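Local coordinates for blue-light receptor of the bluf-family (Rhodobacter sphaeroides, PDB 2BYC), which probably senses blue light through a bound flavin, here flavin mononucleotide, as a BLUF-family photoreceptor, at residues A[3-14]-A[47-58]. Residues are numbered along the deposited sequence; the frame is centred on the assembly and turned at random. Where two conformers were deposited one is given.
Sequences DELVSLTYRSRV and GVHFVQTIEGPR. With FMN (flavin mononucleotide), chain C.
The Phe50 ring is sandwiched between Val14 and the flavin: Val14 CG2 makes a CH-pi contact with one face, 3.7 Å from the ring centroid, the flavin methyl C7M lies over the other, with Phe50 CD1 3.2 Å from it, and Ser12 OG sits at the edge, itself hydrogen-bonded to His74 ND1. One face of the Tyr10 ring covers the backbone O of Gln52, while Leu8 CD2 and Ser12 OG lie at its rim. The planes of the Tyr10 ring and the Gln52 amide stand 84° apart, and Tyr10 OH donates to Gln52 OE1 at 2.6 Å, approaching from above the carbonyl plane. Tyr10 CG stands between its own backbone N and carbonyl carbon (chi1 72°), which folds the ring over Gln52. Strand 5-14 lies between strands 49-55 and 77-84 in the sheet of the BLUF domain's ferredoxin-like fold; Tyr10 and Gln52 form a hydrogen-bonded pair on the flavin side, which helix 58-69 also lines. The Gln52 side chain, extended, presents NE2 to both FMN N5 (3.1 Å) and FMN O4 (3.0 Å), so both polar atoms of the amide, OE1 and NE2, have a partner. A phenylalanine in place of Tyr10 would lack the hydroxyl, and Gln52 OE1 would probably lose this partner, leaving the amide freer to turn from the flavin. On the other side of the sheet, Arg11 NH1 lies over one face of the His49 ring, 3.1 Å from CE1 of His49, while His49 ND1 donates weakly to Ser12 O.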
loop_
_atom_site.group_PDB
_atom_site.type_symbol
_atom_site.label_atom_id
_atom_site.label_comp_id
_atom_site.label_asym_id
_atom_site.label_seq_id
_atom_site.Cartn_x
_atom_site.Cartn_y
_atom_site.Cartn_z
ATOM N N ASP A 3 -1.502 14.615 14.228
ATOM C CA ASP A 3 -1.959 13.334 14.746
ATOM C C ASP A 3 -3.136 12.752 13.976
ATOM O O ASP A 3 -3.389 11.557 14.040
ATOM C CB ASP A 3 -2.384 13.486 16.224
ATOM C CG ASP A 3 -1.224 13.943 17.139
ATOM O OD1 ASP A 3 -1.486 14.486 18.260
ATOM O OD2 ASP A 3 -0.051 13.741 16.732
ATOM N N GLU A 4 -3.891 13.593 13.304
ATOM C CA GLU A 4 -5.102 13.144 12.636
ATOM C C GLU A 4 -4.765 11.924 11.726
ATOM O O GLU A 4 -3.670 11.859 11.182
ATOM C CB GLU A 4 -5.664 14.316 11.833
ATOM C CG GLU A 4 -7.127 14.173 11.467
ATOM C CD GLU A 4 -7.394 13.170 10.296
ATOM O OE1 GLU A 4 -6.953 13.438 9.149
ATOM O OE2 GLU A 4 -8.033 12.124 10.512
ATOM N N LEU A 5 -5.687 10.969 11.589
ATOM C CA LEU A 5 -5.417 9.788 10.798
ATOM C C LEU A 5 -5.600 10.133 9.317
ATOM O O LEU A 5 -6.631 10.686 8.910
ATOM C CB LEU A 5 -6.388 8.694 11.226
ATOM C CG LEU A 5 -6.277 7.192 10.897
ATOM C CD1 LEU A 5 -5.072 6.576 11.524
ATOM C CD2 LEU A 5 -7.459 6.543 11.558
ATOM N N VAL A 6 -4.612 9.762 8.523
ATOM C CA VAL A 6 -4.714 9.927 7.051
ATOM C C VAL A 6 -4.480 8.611 6.304
ATOM O O VAL A 6 -4.006 7.696 6.869
ATOM C CB VAL A 6 -3.762 10.991 6.567
ATOM C CG1 VAL A 6 -4.247 12.402 7.021
ATOM C CG2 VAL A 6 -2.318 10.657 6.993
ATOM N N SER A 7 -4.870 8.538 5.036
ATOM C CA SER A 7 -4.493 7.419 4.163
ATOM C C SER A 7 -3.780 7.997 2.953
ATOM O O SER A 7 -4.369 8.836 2.262
ATOM C CB SER A 7 -5.776 6.671 3.696
ATOM O OG SER A 7 -5.458 5.534 2.876
ATOM N N LEU A 8 -2.571 7.548 2.648
ATOM C CA LEU A 8 -1.917 7.953 1.390
ATOM C C LEU A 8 -1.746 6.775 0.472
ATOM O O LEU A 8 -1.409 5.725 0.955
ATOM C CB LEU A 8 -0.515 8.500 1.720
ATOM C CG LEU A 8 0.401 9.162 0.733
ATOM C CD1 LEU A 8 1.225 9.961 1.714
ATOM C CD2 LEU A 8 1.299 8.059 0.171
ATOM N N THR A 9 -1.971 6.959 -0.828
ATOM C CA THR A 9 -1.767 5.876 -1.785
ATOM C C THR A 9 -0.919 6.491 -2.878
ATOM O O THR A 9 -1.231 7.584 -3.299
ATOM C CB THR A 9 -3.120 5.521 -2.452
ATOM O OG1 THR A 9 -3.943 4.944 -1.443
ATOM C CG2 THR A 9 -2.949 4.504 -3.484
ATOM N N TYR A 10 0.145 5.772 -3.289
ATOM C CA TYR A 10 1.035 6.185 -4.341
ATOM C C TYR A 10 1.249 4.986 -5.255
ATOM O O TYR A 10 0.967 3.862 -4.920
ATOM C CB TYR A 10 2.386 6.740 -3.744
ATOM C CG TYR A 10 3.220 5.623 -3.196
ATOM C CD1 TYR A 10 3.885 4.774 -4.059
ATOM C CD2 TYR A 10 3.377 5.431 -1.812
ATOM C CE1 TYR A 10 4.610 3.726 -3.582
ATOM C CE2 TYR A 10 4.132 4.372 -1.321
ATOM C CZ TYR A 10 4.764 3.557 -2.214
ATOM O OH TYR A 10 5.510 2.483 -1.835
ATOM N N ARG A 11 1.700 5.264 -6.453
ATOM C CA ARG A 11 1.989 4.255 -7.470
ATOM C C ARG A 11 3.429 4.503 -7.788
ATOM O O ARG A 11 3.850 5.674 -7.798
ATOM C CB ARG A 11 1.169 4.587 -8.711
ATOM C CG ARG A 11 1.199 3.515 -9.750
ATOM C CD ARG A 11 0.254 3.835 -10.917
ATOM N NE ARG A 11 0.818 4.888 -11.728
ATOM C CZ ARG A 11 1.393 4.697 -12.909
ATOM N NH1 ARG A 11 1.433 3.478 -13.443
ATOM N NH2 ARG A 11 1.897 5.735 -13.567
ATOM N N SER A 12 4.198 3.422 -7.983
ATOM C CA SER A 12 5.605 3.512 -8.439
ATOM C C SER A 12 5.888 2.436 -9.395
ATOM O O SER A 12 5.139 1.470 -9.472
ATOM C CB SER A 12 6.602 3.391 -7.298
ATOM O OG SER A 12 6.506 2.156 -6.674
ATOM N N ARG A 13 6.968 2.619 -10.157
ATOM C CA ARG A 13 7.503 1.565 -11.007
ATOM C C ARG A 13 8.464 0.716 -10.265
ATOM O O ARG A 13 9.410 1.206 -9.646
ATOM C CB ARG A 13 8.322 2.153 -12.142
ATOM C CG ARG A 13 7.568 2.355 -13.362
ATOM C CD ARG A 13 8.099 1.473 -14.488
ATOM N NE ARG A 13 7.048 1.339 -15.503
ATOM C CZ ARG A 13 7.082 0.461 -16.496
ATOM N NH1 ARG A 13 8.130 -0.374 -16.607
ATOM N NH2 ARG A 13 6.053 0.396 -17.343
ATOM N N VAL A 14 8.251 -0.570 -10.390
ATOM C CA VAL A 14 9.129 -1.560 -9.795
ATOM C C VAL A 14 10.557 -1.439 -10.296
ATOM O O VAL A 14 10.780 -1.245 -11.460
ATOM C CB VAL A 14 8.566 -2.927 -10.083
ATOM C CG1 VAL A 14 9.590 -3.966 -10.007
ATOM C CG2 VAL A 14 7.456 -3.188 -9.079
ATOM N N GLY A 47 4.258 -6.948 -10.635
ATOM C CA GLY A 47 5.445 -7.243 -11.395
ATOM C C GLY A 47 6.001 -6.031 -12.123
ATOM O O GLY A 47 7.132 -6.063 -12.564
ATOM N N VAL A 48 5.217 -4.974 -12.254
ATOM C CA VAL A 48 5.674 -3.798 -13.012
ATOM C C VAL A 48 5.597 -2.516 -12.211
ATOM O O VAL A 48 6.440 -1.650 -12.352
ATOM C CB VAL A 48 4.822 -3.644 -14.293
ATOM C CG1 VAL A 48 5.262 -2.498 -15.186
ATOM C CG2 VAL A 48 4.846 -4.971 -15.075
ATOM N N HIS A 49 4.547 -2.405 -11.412
ATOM C CA HIS A 49 4.221 -1.195 -10.651
ATOM C C HIS A 49 3.959 -1.677 -9.220
ATOM O O HIS A 49 3.648 -2.822 -9.055
ATOM C CB HIS A 49 2.937 -0.604 -11.172
ATOM C CG HIS A 49 3.125 0.118 -12.468
ATOM N ND1 HIS A 49 3.923 1.244 -12.569
ATOM C CD2 HIS A 49 2.720 -0.172 -13.722
ATOM C CE1 HIS A 49 3.936 1.657 -13.823
ATOM N NE2 HIS A 49 3.204 0.819 -14.539
ATOM N N PHE A 50 4.192 -0.846 -8.211
ATOM C CA PHE A 50 3.612 -1.077 -6.840
ATOM C C PHE A 50 2.574 -0.023 -6.695
ATOM O O PHE A 50 2.717 1.098 -7.234
ATOM C CB PHE A 50 4.668 -0.689 -5.827
ATOM C CG PHE A 50 5.788 -1.671 -5.662
ATOM C CD1 PHE A 50 7.124 -1.295 -5.891
ATOM C CD2 PHE A 50 5.546 -2.966 -5.263
ATOM C CE1 PHE A 50 8.183 -2.226 -5.665
ATOM C CE2 PHE A 50 6.585 -3.871 -5.074
ATOM C CZ PHE A 50 7.917 -3.465 -5.267
ATOM N N VAL A 51 1.498 -0.377 -5.994
ATOM C CA VAL A 51 0.532 0.615 -5.500
ATOM C C VAL A 51 0.549 0.353 -4.013
ATOM O O VAL A 51 0.393 -0.748 -3.591
ATOM C CB VAL A 51 -0.870 0.456 -6.147
ATOM C CG1 VAL A 51 -1.834 1.397 -5.491
ATOM C CG2 VAL A 51 -0.786 0.844 -7.704
ATOM N N GLN A 52 0.863 1.388 -3.237
ATOM C CA GLN A 52 0.899 1.254 -1.785
ATOM C C GLN A 52 -0.077 2.215 -1.113
ATOM O O GLN A 52 -0.171 3.354 -1.507
ATOM C CB GLN A 52 2.335 1.363 -1.229
ATOM C CG GLN A 52 2.318 0.954 0.203
ATOM C CD GLN A 52 3.673 1.008 0.831
ATOM O OE1 GLN A 52 4.525 1.833 0.493
ATOM N NE2 GLN A 52 3.880 0.126 1.758
ATOM N N THR A 53 -0.837 1.699 -0.141
ATOM C CA THR A 53 -1.699 2.514 0.702
ATOM C C THR A 53 -1.195 2.387 2.113
ATOM O O THR A 53 -1.068 1.254 2.588
ATOM C CB THR A 53 -3.076 1.942 0.704
ATOM O OG1 THR A 53 -3.648 2.136 -0.597
ATOM C CG2 THR A 53 -3.950 2.668 1.758
ATOM N N ILE A 54 -0.886 3.502 2.766
ATOM C CA ILE A 54 -0.476 3.440 4.193
ATOM C C ILE A 54 -1.356 4.364 4.912
ATOM O O ILE A 54 -1.751 5.410 4.354
ATOM C CB ILE A 54 0.975 3.973 4.395
ATOM C CG1 ILE A 54 1.095 5.354 3.748
ATOM C CG2 ILE A 54 2.016 2.955 3.882
ATOM C CD1 ILE A 54 2.431 5.987 3.814
ATOM N N GLU A 55 -1.736 3.991 6.122
ATOM C CA GLU A 55 -2.708 4.841 6.843
ATOM C C GLU A 55 -2.215 4.891 8.271
ATOM O O GLU A 55 -1.618 3.973 8.759
ATOM C CB GLU A 55 -4.094 4.292 6.791
ATOM C CG GLU A 55 -4.168 2.869 7.180
ATOM C CD GLU A 55 -5.494 2.252 6.816
ATOM O OE1 GLU A 55 -6.239 2.877 6.063
ATOM O OE2 GLU A 55 -5.781 1.146 7.299
ATOM N N GLY A 56 -2.378 6.020 8.889
ATOM C CA GLY A 56 -1.869 6.220 10.234
ATOM C C GLY A 56 -1.835 7.702 10.529
ATOM O O GLY A 56 -2.369 8.453 9.792
ATOM N N PRO A 57 -1.216 8.119 11.637
ATOM C CA PRO A 57 -1.040 9.559 11.980
ATOM C C PRO A 57 -0.424 10.394 10.798
ATOM O O PRO A 57 0.619 10.009 10.199
ATOM C CB PRO A 57 -0.070 9.545 13.170
ATOM C CG PRO A 57 -0.044 8.053 13.723
ATOM C CD PRO A 57 -0.743 7.153 12.673
ATOM N N ARG A 58 -0.957 11.587 10.540
ATOM C CA ARG A 58 -0.461 12.380 9.378
ATOM C C ARG A 58 1.080 12.455 9.379
ATOM O O ARG A 58 1.748 12.295 8.310
ATOM C CB ARG A 58 -1.052 13.803 9.363
ATOM C CG ARG A 58 -0.431 14.672 8.259
ATOM C CD ARG A 58 -1.554 15.363 7.370
ATOM N NE ARG A 58 -2.467 15.848 8.317
ATOM C CZ ARG A 58 -3.769 15.980 8.255
ATOM N NH1 ARG A 58 -4.508 15.765 7.176
ATOM N NH2 ARG A 58 -4.321 16.358 9.384
HETATM N N1 FMN C . 9.366 0.280 4.692
HETATM C C2 FMN C . 8.524 0.376 5.777
HETATM O O2 FMN C . 9.001 0.458 6.934
HETATM N N3 FMN C . 7.176 0.375 5.626
HETATM C C4 FMN C . 6.699 0.245 4.370
HETATM O O4 FMN C . 5.523 0.306 4.210
HETATM C C4A FMN C . 7.535 0.145 3.253
HETATM N N5 FMN C . 6.995 0.018 1.984
HETATM C C5A FMN C . 7.819 -0.002 0.849
HETATM C C6 FMN C . 7.288 -0.087 -0.418
HETATM C C7 FMN C . 8.084 -0.178 -1.570
HETATM C C7M FMN C . 7.458 -0.115 -2.969
HETATM C C8 FMN C . 9.453 -0.147 -1.411
HETATM C C8M FMN C . 10.398 -0.169 -2.602
HETATM C C9 FMN C . 10.008 -0.048 -0.137
HETATM C C9A FMN C . 9.168 0.028 1.016
HETATM N N10 FMN C . 9.711 0.111 2.318
HETATM C C10 FMN C . 8.872 0.189 3.423
HETATM C "C1'" FMN C . 11.148 -0.177 2.594
HETATM C "C2'" FMN C . 11.647 1.148 3.119
HETATM O "O2'" FMN C . 11.961 1.823 1.934
HETATM C "C3'" FMN C . 12.846 1.088 4.081
HETATM O "O3'" FMN C . 13.985 0.762 3.349
HETATM C "C4'" FMN C . 12.744 0.124 5.252
HETATM O "O4'" FMN C . 11.778 0.517 6.250
HETATM C "C5'" FMN C . 14.099 0.062 5.963
HETATM O "O5'" FMN C . 14.921 -1.076 5.693
HETATM P P FMN C . 16.127 -1.230 6.739
HETATM O O1P FMN C . 16.907 -2.534 6.515
HETATM O O2P FMN C . 17.012 -0.021 6.463
HETATM O O3P FMN C . 15.406 -1.163 8.063
HETATM O O HOH W 1 8.712 -2.202 -13.857
#